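Local coordinates for protein Esterase/lipase (Lactobacillus rhamnosus, PDB 4N5H) that probably hydrolyses carboxylic esters, and may also transfer acyl groups, as an esterase of the alpha/beta hydrolase fold, at residues A[89-92]-A[93-97]. The protein carries 1 engineered substitution. Sequence-based numbering, arbitrary orientation. Where two conformers were deposited one is given.
Sequences CRYL and ASQGY
Tyr91 sends its ring away from its own backbone N (chi1 177°), and Gln95 folds at chi2 (-50°), which brings phenol and carboxamide together at the C-terminal end of helix 86-94. This helix is the crossover of a beta-alpha-beta unit, between parallel strands 66-72 and 98-102 of the alpha/beta hydrolase sheet. CG of Gln95 makes an off-centre CH-pi contact with the Tyr91 ring, 4.2 Å from its centroid, while the amide beyond it runs nearly parallel to the ring, the planes only 9° apart, and CD of Gln95 comes within 3.6 Å of OH of Tyr91.

Ser94 ties this pair to the backbone. Its OG turns back to donate to the carbonyl O of Tyr91 at 2.7 Å, and the same OG accepts a nearly straight bond from NE2 of Gln95, whose amide plane it lies close to. This chain of two hydrogen bonds helps to set the rotation of the carboxamide beside the ring. Cutting Gln95 back to an alanine would remove the amide, and OG of Ser94 would probably lose this donor and the Tyr91 ring its CH-pi partner.

The regular helical bonding fades here: N of Gln95 makes a weak bond to O of Tyr91 and a shorter one, 3.1 Å, to O of Leu92, approaching from above that carbonyl plane. Gly96 then leaves the helix with positive phi, its N bonded to O of Ala93, and turns the chain toward strand 98-102. Helix 288-311 packs on this end, Ile291 and Leu295 meeting Tyr91 and Met297 meeting Leu92, and OH of Tyr97 is hydrogen-bonded to Asp302 and Arg299 of that helix. Nearer the backbone, O of Leu92 meets the edge of the same ring, close to its plane, 3.4 Å from CD1 of Tyr97.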
ATOM      1  N   CYS A  89      11.118  16.409   5.509  1.00 12.10           N
ATOM      2  CA  CYS A  89      11.071  16.529   6.980  1.00 10.91           C
ATOM      3  C   CYS A  89      11.578  15.286   7.674  1.00 12.40           C
ATOM      4  O   CYS A  89      12.303  15.381   8.668  1.00 12.85           O
ATOM      5  CB  CYS A  89       9.683  16.903   7.454  1.00 12.31           C
ATOM      6  SG  CYS A  89       9.189  18.618   7.055  1.00 13.89           S
ATOM      7  N   ARG A  90      11.172  14.088   7.210  0.50 11.73           N
ATOM      8  CA  ARG A  90      11.701  12.862   7.822  0.50 12.14           C
ATOM      9  C   ARG A  90      13.210  12.802   7.689  0.50 11.67           C
ATOM     10  O   ARG A  90      13.935  12.384   8.627  0.50 12.39           O
ATOM     11  CB  ARG A  90      11.119  11.633   7.110  0.50 12.19           C
ATOM     12  CG  ARG A  90       9.636  11.387   7.333  0.50 13.01           C
ATOM     13  CD  ARG A  90       9.061  10.377   6.323  0.50 14.68           C
ATOM     14  NE  ARG A  90       7.691  10.062   6.721  0.50 13.98           N
ATOM     15  CZ  ARG A  90       6.677   9.784   5.849  0.50 17.80           C
ATOM     16  NH1 ARG A  90       6.842   9.694   4.548  0.50 16.75           N
ATOM     17  NH2 ARG A  90       5.478   9.525   6.315  0.50 17.57           N
ATOM     18  N   TYR A  91      13.720  13.178   6.515  1.00 11.73           N
ATOM     19  CA  TYR A  91      15.176  13.171   6.348  1.00 12.79           C
ATOM     20  C   TYR A  91      15.857  14.046   7.416  1.00 12.21           C
ATOM     21  O   TYR A  91      16.805  13.634   8.103  1.00 12.83           O
ATOM     22  CB  TYR A  91      15.698  13.564   4.940  1.00 12.14           C
ATOM     23  CG  TYR A  91      17.186  13.572   4.953  1.00 12.56           C
ATOM     24  CD1 TYR A  91      17.908  12.343   4.963  1.00 14.23           C
ATOM     25  CD2 TYR A  91      17.899  14.771   5.016  1.00 13.63           C
ATOM     26  CE1 TYR A  91      19.275  12.361   5.063  1.00 16.55           C
ATOM     27  CE2 TYR A  91      19.290  14.739   5.124  1.00 14.56           C
ATOM     28  CZ  TYR A  91      19.940  13.546   5.170  1.00 14.84           C
ATOM     29  OH  TYR A  91      21.330  13.502   5.225  1.00 17.90           O
ATOM     30  N   LEU A  92      15.394  15.259   7.536  1.00 10.62           N
ATOM     31  CA  LEU A  92      16.037  16.135   8.524  1.00 11.53           C
ATOM     32  C   LEU A  92      15.942  15.532   9.920  1.00 11.15           C
ATOM     33  O   LEU A  92      16.917  15.540  10.670  1.00 12.76           O
ATOM     34  CB  LEU A  92      15.429  17.529   8.445  1.00 11.47           C
ATOM     35  CG  LEU A  92      15.474  18.250   7.125  1.00 12.81           C
ATOM     36  CD1 LEU A  92      14.723  19.567   7.193  1.00 14.07           C
ATOM     37  CD2 LEU A  92      16.965  18.401   6.697  1.00 13.27           C
ATOM     38  N   ALA A  93      14.774  15.021  10.305  1.00 11.65           N
ATOM     39  CA  ALA A  93      14.598  14.391  11.627  1.00 11.70           C
ATOM     40  C   ALA A  93      15.546  13.205  11.837  1.00 13.84           C
ATOM     41  O   ALA A  93      16.095  13.043  12.937  1.00 13.27           O
ATOM     42  CB  ALA A  93      13.128  13.903  11.813  1.00 12.51           C
ATOM     43  N   SER A  94      15.783  12.456  10.783  1.00 13.11           N
ATOM     44  CA  SER A  94      16.634  11.274  10.874  1.00 14.49           C
ATOM     45  C   SER A  94      18.089  11.637  11.240  1.00 14.48           C
ATOM     46  O   SER A  94      18.828  10.753  11.720  1.00 16.79           O
ATOM     47  CB  SER A  94      16.644  10.456   9.545  1.00 13.03           C
ATOM     48  OG  SER A  94      17.462  11.066   8.547  1.00 13.92           O
ATOM     49  N   GLN A  95      18.470  12.860  11.011  1.00 13.97           N
ATOM     50  CA  GLN A  95      19.793  13.414  11.335  1.00 12.96           C
ATOM     51  C   GLN A  95      19.907  13.864  12.781  1.00 14.16           C
ATOM     52  O   GLN A  95      21.029  14.318  13.160  1.00 15.24           O
ATOM     53  CB  GLN A  95      20.187  14.464  10.324  1.00 13.92           C
ATOM     54  CG  GLN A  95      20.277  13.996   8.893  1.00 16.87           C
ATOM     55  CD  GLN A  95      21.123  12.751   8.787  1.00 16.83           C
ATOM     56  OE1 GLN A  95      22.336  12.826   8.954  1.00 17.85           O
ATOM     57  NE2 GLN A  95      20.512  11.623   8.498  1.00 17.42           N
ATOM     58  N   GLY A  96      18.888  13.705  13.599  1.00 12.54           N
ATOM     59  CA  GLY A  96      18.913  14.027  14.988  1.00 15.39           C
ATOM     60  C   GLY A  96      18.235  15.329  15.405  1.00 15.47           C
ATOM     61  O   GLY A  96      18.693  16.057  16.329  1.00 15.36           O
ATOM     62  N   TYR A  97      17.199  15.710  14.654  1.00 12.30           N
ATOM     63  CA  TYR A  97      16.517  16.977  14.835  1.00 12.56           C
ATOM     64  C   TYR A  97      15.021  16.713  15.098  1.00 13.70           C
ATOM     65  O   TYR A  97      14.466  15.751  14.598  1.00 13.40           O
ATOM     66  CB  TYR A  97      16.608  17.891  13.588  1.00 13.12           C
ATOM     67  CG  TYR A  97      18.043  18.315  13.359  1.00 13.06           C
ATOM     68  CD1 TYR A  97      18.882  17.434  12.686  1.00 12.90           C
ATOM     69  CD2 TYR A  97      18.598  19.450  13.952  1.00 14.64           C
ATOM     70  CE1 TYR A  97      20.250  17.684  12.598  1.00 14.12           C
ATOM     71  CE2 TYR A  97      19.986  19.744  13.813  1.00 15.61           C
ATOM     72  CZ  TYR A  97      20.782  18.860  13.133  1.00 13.58           C
ATOM     73  OH  TYR A  97      22.157  19.133  12.953  1.00 14.39           O
TER